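Local coordinates for Galactose/lactose metabolism regulatory protein GAL80 (PDB 3BTV), which binds the transcriptional activator GAL4 and blocks it in the absence of an inducing sugar, repressing the galactose and lactose metabolic genes of yeast, at residues Ile150-Leu162 / His357-Leu371. The protein carries 1 engineered substitution. Numbering follows the deposited sequence.
Sequences IISLQGRKSPYIL and HLRNYNAIVGNIHRL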
loop_
_atom_site.group_PDB
_atom_site.type_symbol
_atom_site.label_atom_id
_atom_site.label_comp_id
_atom_site.label_asym_id
_atom_site.label_seq_id
_atom_site.Cartn_x
_atom_site.Cartn_y
_atom_site.Cartn_z
ATOM N N ILE B 150 10.851 -15.470 27.290
ATOM C CA ILE B 150 9.827 -15.662 26.272
ATOM C C ILE B 150 9.050 -14.359 26.104
ATOM O O ILE B 150 8.726 -13.698 27.091
ATOM C CB ILE B 150 8.849 -16.794 26.662
ATOM C CG1 ILE B 150 9.606 -18.066 27.053
ATOM C CG2 ILE B 150 7.862 -17.094 25.529
ATOM C CD1 ILE B 150 9.515 -18.441 28.548
ATOM N N ILE B 151 8.770 -13.977 24.862
ATOM C CA ILE B 151 7.869 -12.860 24.601
ATOM C C ILE B 151 6.595 -13.417 23.970
ATOM O O ILE B 151 6.659 -14.323 23.142
ATOM C CB ILE B 151 8.496 -11.792 23.657
ATOM C CG1 ILE B 151 7.610 -10.542 23.568
ATOM C CG2 ILE B 151 8.732 -12.352 22.260
ATOM C CD1 ILE B 151 7.674 -9.654 24.835
ATOM N N SER B 152 5.445 -12.874 24.353
ATOM C CA SER B 152 4.174 -13.317 23.797
ATOM C C SER B 152 3.907 -12.780 22.384
ATOM O O SER B 152 2.988 -11.984 22.171
ATOM C CB SER B 152 3.022 -12.931 24.719
ATOM O OG SER B 152 1.842 -13.622 24.346
ATOM N N LEU B 153 4.715 -13.207 21.420
ATOM C CA LEU B 153 4.416 -12.953 20.008
ATOM C C LEU B 153 3.714 -14.214 19.473
ATOM O O LEU B 153 4.205 -14.883 18.564
ATOM C CB LEU B 153 5.692 -12.640 19.222
ATOM C CG LEU B 153 6.339 -11.271 19.526
ATOM C CD1 LEU B 153 7.687 -11.107 18.826
ATOM C CD2 LEU B 153 5.421 -10.120 19.129
ATOM N N GLN B 154 2.566 -14.524 20.067
ATOM C CA GLN B 154 1.901 -15.807 19.864
ATOM C C GLN B 154 1.396 -16.001 18.445
ATOM O O GLN B 154 0.907 -17.082 18.098
ATOM C CB GLN B 154 0.753 -15.984 20.861
ATOM C CG GLN B 154 -0.514 -15.262 20.463
ATOM C CD GLN B 154 -0.415 -13.769 20.648
ATOM O OE1 GLN B 154 0.213 -13.293 21.593
ATOM N NE2 GLN B 154 -1.034 -13.018 19.746
ATOM N N GLY B 155 1.516 -14.956 17.625
ATOM C CA GLY B 155 1.157 -15.040 16.220
ATOM C C GLY B 155 2.072 -16.020 15.502
ATOM O O GLY B 155 1.685 -16.681 14.530
ATOM N N ARG B 156 3.306 -16.109 15.978
ATOM C CA ARG B 156 4.267 -17.040 15.410
ATOM C C ARG B 156 3.821 -18.494 15.612
ATOM O O ARG B 156 4.394 -19.405 15.015
ATOM C CB ARG B 156 5.648 -16.831 16.040
ATOM C CG ARG B 156 6.275 -15.473 15.760
ATOM C CD ARG B 156 7.677 -15.364 16.376
ATOM N NE ARG B 156 8.428 -14.278 15.749
ATOM C CZ ARG B 156 9.741 -14.289 15.549
ATOM N NH1 ARG B 156 10.458 -15.338 15.921
ATOM N NH2 ARG B 156 10.333 -13.262 14.954
ATOM N N LYS B 157 2.814 -18.702 16.463
ATOM C CA LYS B 157 2.320 -20.045 16.796
ATOM C C LYS B 157 0.961 -20.339 16.173
ATOM O O LYS B 157 0.380 -21.393 16.408
ATOM C CB LYS B 157 2.198 -20.225 18.317
ATOM C CG LYS B 157 3.519 -20.366 19.044
ATOM C CD LYS B 157 4.379 -21.495 18.479
ATOM C CE LYS B 157 5.810 -21.367 18.992
ATOM N NZ LYS B 157 6.798 -22.226 18.280
ATOM N N SER B 158 0.434 -19.399 15.404
ATOM C CA SER B 158 -0.818 -19.639 14.693
ATOM C C SER B 158 -0.640 -20.760 13.669
ATOM O O SER B 158 0.402 -20.862 13.024
ATOM C CB SER B 158 -1.284 -18.377 13.976
ATOM O OG SER B 158 -2.202 -18.695 12.935
ATOM N N PRO B 159 -1.667 -21.603 13.509
ATOM C CA PRO B 159 -1.549 -22.698 12.542
ATOM C C PRO B 159 -1.500 -22.128 11.127
ATOM O O PRO B 159 -0.851 -22.692 10.251
ATOM C CB PRO B 159 -2.843 -23.503 12.752
ATOM C CG PRO B 159 -3.387 -23.043 14.083
ATOM C CD PRO B 159 -2.959 -21.616 14.213
ATOM N N TYR B 160 -2.190 -21.019 10.906
ATOM C CA TYR B 160 -2.152 -20.351 9.600
ATOM C C TYR B 160 -0.776 -19.798 9.250
ATOM O O TYR B 160 -0.289 -19.962 8.126
ATOM C CB TYR B 160 -3.184 -19.237 9.558
ATOM C CG TYR B 160 -4.591 -19.749 9.789
ATOM C CD1 TYR B 160 -5.236 -19.570 11.012
ATOM C CD2 TYR B 160 -5.270 -20.420 8.783
ATOM C CE1 TYR B 160 -6.538 -20.050 11.220
ATOM C CE2 TYR B 160 -6.565 -20.905 8.979
ATOM C CZ TYR B 160 -7.190 -20.728 10.195
ATOM O OH TYR B 160 -8.476 -21.206 10.369
ATOM N N ILE B 161 -0.156 -19.133 10.217
ATOM C CA ILE B 161 1.178 -18.589 10.022
ATOM C C ILE B 161 2.183 -19.699 9.735
ATOM O O ILE B 161 2.964 -19.604 8.795
ATOM C CB ILE B 161 1.646 -17.800 11.273
ATOM C CG1 ILE B 161 0.643 -16.702 11.610
ATOM C CG2 ILE B 161 3.019 -17.201 11.057
ATOM C CD1 ILE B 161 0.259 -15.861 10.441
ATOM N N LEU B 162 2.158 -20.760 10.540
ATOM C CA LEU B 162 3.119 -21.845 10.355
ATOM C C LEU B 162 2.933 -22.540 9.002
ATOM O O LEU B 162 3.906 -22.865 8.336
ATOM C CB LEU B 162 3.021 -22.851 11.507
ATOM C CG LEU B 162 3.534 -22.254 12.821
ATOM C CD1 LEU B 162 3.182 -23.157 13.983
ATOM C CD2 LEU B 162 5.039 -22.027 12.727
ATOM N N HIS B 357 -8.668 -23.623 6.273
ATOM C CA HIS B 357 -9.488 -22.926 7.254
ATOM C C HIS B 357 -9.979 -23.867 8.332
ATOM O O HIS B 357 -10.742 -24.786 8.047
ATOM C CB HIS B 357 -10.688 -22.237 6.586
ATOM C CG HIS B 357 -11.628 -21.589 7.557
ATOM N ND1 HIS B 357 -11.263 -20.518 8.345
ATOM C CD2 HIS B 357 -12.916 -21.861 7.874
ATOM C CE1 HIS B 357 -12.284 -20.158 9.102
ATOM N NE2 HIS B 357 -13.302 -20.955 8.832
ATOM N N LEU B 358 -9.531 -23.630 9.565
ATOM C CA LEU B 358 -9.964 -24.413 10.714
ATOM C C LEU B 358 -11.165 -23.734 11.353
ATOM O O LEU B 358 -11.034 -22.755 12.089
ATOM C CB LEU B 358 -8.837 -24.540 11.734
ATOM C CG LEU B 358 -7.452 -24.929 11.224
ATOM C CD1 LEU B 358 -6.411 -24.693 12.308
ATOM C CD2 LEU B 358 -7.430 -26.382 10.766
ATOM N N ARG B 359 -12.343 -24.256 11.056
ATOM C CA ARG B 359 -13.578 -23.710 11.595
ATOM C C ARG B 359 -13.640 -23.978 13.091
ATOM O O ARG B 359 -13.240 -25.049 13.560
ATOM C CB ARG B 359 -14.770 -24.347 10.886
ATOM C CG ARG B 359 -14.370 -24.982 9.567
ATOM C CD ARG B 359 -15.484 -24.966 8.545
ATOM N NE ARG B 359 -14.971 -25.305 7.222
ATOM C CZ ARG B 359 -15.721 -25.439 6.134
ATOM N NH1 ARG B 359 -17.034 -25.264 6.198
ATOM N NH2 ARG B 359 -15.155 -25.749 4.979
ATOM N N ASN B 360 -14.123 -22.994 13.836
ATOM C CA ASN B 360 -14.211 -23.104 15.291
ATOM C C ASN B 360 -12.851 -23.075 15.985
ATOM O O ASN B 360 -12.712 -23.563 17.109
ATOM C CB ASN B 360 -14.975 -24.370 15.700
ATOM C CG ASN B 360 -16.452 -24.297 15.363
ATOM O OD1 ASN B 360 -17.051 -23.220 15.361
ATOM N ND2 ASN B 360 -17.050 -25.451 15.078
ATOM N N TYR B 361 -11.844 -22.514 15.323
ATOM C CA TYR B 361 -10.562 -22.318 15.989
ATOM C C TYR B 361 -10.584 -20.997 16.730
ATOM O O TYR B 361 -10.888 -19.953 16.155
ATOM C CB TYR B 361 -9.386 -22.364 15.009
ATOM C CG TYR B 361 -8.031 -22.171 15.663
ATOM C CD1 TYR B 361 -7.488 -23.133 16.509
ATOM C CD2 TYR B 361 -7.291 -21.027 15.426
ATOM C CE1 TYR B 361 -6.238 -22.942 17.097
ATOM C CE2 TYR B 361 -6.050 -20.836 16.003
ATOM C CZ TYR B 361 -5.527 -21.786 16.823
ATOM O OH TYR B 361 -4.294 -21.556 17.383
ATOM N N ASN B 362 -10.281 -21.055 18.020
ATOM C CA ASN B 362 -10.180 -19.855 18.822
ATOM C C ASN B 362 -8.739 -19.379 18.801
ATOM O O ASN B 362 -7.904 -19.882 19.550
ATOM C CB ASN B 362 -10.621 -20.158 20.250
ATOM C CG ASN B 362 -10.836 -18.912 21.069
ATOM O OD1 ASN B 362 -10.354 -17.827 20.726
ATOM N ND2 ASN B 362 -11.567 -19.056 22.164
ATOM N N ALA B 363 -8.446 -18.426 17.922
ATOM C CA ALA B 363 -7.077 -17.984 17.717
ATOM C C ALA B 363 -6.546 -17.376 18.994
ATOM O O ALA B 363 -5.388 -17.579 19.363
ATOM C CB ALA B 363 -7.013 -16.966 16.591
ATOM N N ILE B 364 -7.414 -16.622 19.657
ATOM C CA ILE B 364 -7.087 -15.929 20.899
ATOM C C ILE B 364 -6.404 -16.839 21.911
ATOM O O ILE B 364 -5.269 -16.594 22.328
ATOM C CB ILE B 364 -8.358 -15.387 21.554
ATOM C CG1 ILE B 364 -9.159 -14.564 20.543
ATOM C CG2 ILE B 364 -8.012 -14.574 22.788
ATOM C CD1 ILE B 364 -10.599 -14.343 20.951
ATOM N N VAL B 365 -7.113 -17.894 22.295
ATOM C CA VAL B 365 -6.608 -18.852 23.266
ATOM C C VAL B 365 -5.730 -19.896 22.588
ATOM O O VAL B 365 -4.720 -20.328 23.139
ATOM C CB VAL B 365 -7.769 -19.551 24.007
ATOM C CG1 VAL B 365 -8.668 -18.519 24.647
ATOM C CG2 VAL B 365 -8.573 -20.410 23.049
ATOM N N GLY B 366 -6.129 -20.304 21.389
ATOM C CA GLY B 366 -5.367 -21.271 20.624
ATOM C C GLY B 366 -3.912 -20.865 20.478
ATOM O O GLY B 366 -3.005 -21.631 20.802
ATOM N N ASN B 367 -3.677 -19.653 19.992
ATOM C CA ASN B 367 -2.311 -19.237 19.729
ATOM C C ASN B 367 -1.472 -19.223 20.996
ATOM O O ASN B 367 -0.350 -19.735 21.005
ATOM C CB ASN B 367 -2.274 -17.896 19.003
ATOM C CG ASN B 367 -2.872 -17.990 17.617
ATOM O OD1 ASN B 367 -3.179 -19.080 17.155
ATOM N ND2 ASN B 367 -3.032 -16.850 16.943
ATOM N N ILE B 368 -2.019 -18.661 22.070
ATOM C CA ILE B 368 -1.305 -18.662 23.345
ATOM C C ILE B 368 -1.109 -20.092 23.845
ATOM O O ILE B 368 -0.094 -20.412 24.463
ATOM C CB ILE B 368 -2.023 -17.831 24.439
ATOM C CG1 ILE B 368 -1.736 -16.336 24.264
ATOM C CG2 ILE B 368 -1.544 -18.253 25.809
ATOM C CD1 ILE B 368 -2.457 -15.709 23.095
ATOM N N HIS B 369 -2.076 -20.955 23.561
ATOM C CA HIS B 369 -1.985 -22.337 24.011
ATOM C C HIS B 369 -0.794 -23.006 23.349
ATOM O O HIS B 369 -0.019 -23.712 23.995
ATOM C CB HIS B 369 -3.259 -23.106 23.664
ATOM C CG HIS B 369 -3.254 -24.521 24.153
ATOM N ND1 HIS B 369 -2.903 -25.586 23.352
ATOM C CD2 HIS B 369 -3.542 -25.044 25.369
ATOM C CE1 HIS B 369 -2.983 -26.706 24.050
ATOM N NE2 HIS B 369 -3.367 -26.403 25.277
ATOM N N ARG B 370 -0.655 -22.764 22.051
ATOM C CA ARG B 370 0.375 -23.407 21.246
ATOM C C ARG B 370 1.749 -22.870 21.616
ATOM O O ARG B 370 2.764 -23.541 21.428
ATOM C CB ARG B 370 0.080 -23.231 19.749
ATOM C CG ARG B 370 -1.037 -24.153 19.254
ATOM C CD ARG B 370 -1.614 -23.727 17.908
ATOM N NE ARG B 370 -0.702 -23.987 16.792
ATOM C CZ ARG B 370 -0.890 -24.919 15.858
ATOM N NH1 ARG B 370 -1.969 -25.700 15.881
ATOM N NH2 ARG B 370 0.004 -25.067 14.891
ATOM N N LEU B 371 1.773 -21.655 22.153
ATOM C CA LEU B 371 3.013 -21.078 22.667
ATOM C C LEU B 371 3.466 -21.828 23.930
ATOM O O LEU B 371 4.627 -22.216 24.058
ATOM C CB LEU B 371 2.822 -19.588 22.966
ATOM C CG LEU B 371 4.004 -18.856 23.600
ATOM C CD1 LEU B 371 5.280 -19.095 22.797
ATOM C CD2 LEU B 371 3.695 -17.367 23.719
HETATM O O HOH W 1 -9.799 -19.739 12.274
#
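Leu371 and Lys157 meet where the helix beginning at Ala363 runs along the chain leaving strand 148-152. CG of Leu371 stands anti to the backbone N (chi1 176°), and from there its CD1 lies 4.3 Å from Ile150 CG2 while CD2 rests 4.1 Å from Ser152 CA. Lys157 bends at chi2 (-55°), laying CG over the helix backbone, 3.7 Å from Leu371 CA, before its ammonium leaves to bond Gly401 O. Strand 148-152 is the last of the six parallel strands of the Rossmann-fold domain, and the 3-10 turn and helix 159-169 after it lead into the C-terminal domain with its large mixed sheet; helix 363-380, which follows that sheet's edge strand 352-356, packs back across this junction. There Tyr160 reaches out from the first turn of helix 159-169, and its OH accepts from Leu358 N at 2.8 Å; the same hydroxyl is hydrogen-bonded to a water, which donates to Leu358 O. The flank of Pro159 meets two flat groups: CG sits off-centre over the Tyr361 ring, a CH-pi contact, and lies against one face of the Arg370 guanidinium, whose edge meets Leu162 CD1. Arg370 NE donates to Lys157 O at 2.8 Å, almost in line with the C=O but bent at the hydrogen (131°). Were Arg370 an alanine, Lys157 O would probably lose this donor and one side of Pro159 its cover. Tyr361 OH donates to Asn367 OD1 at 2.7 Å, holding the amide beside Ser158, while Asn367 CB packs 3.4 Å from Gln154 O.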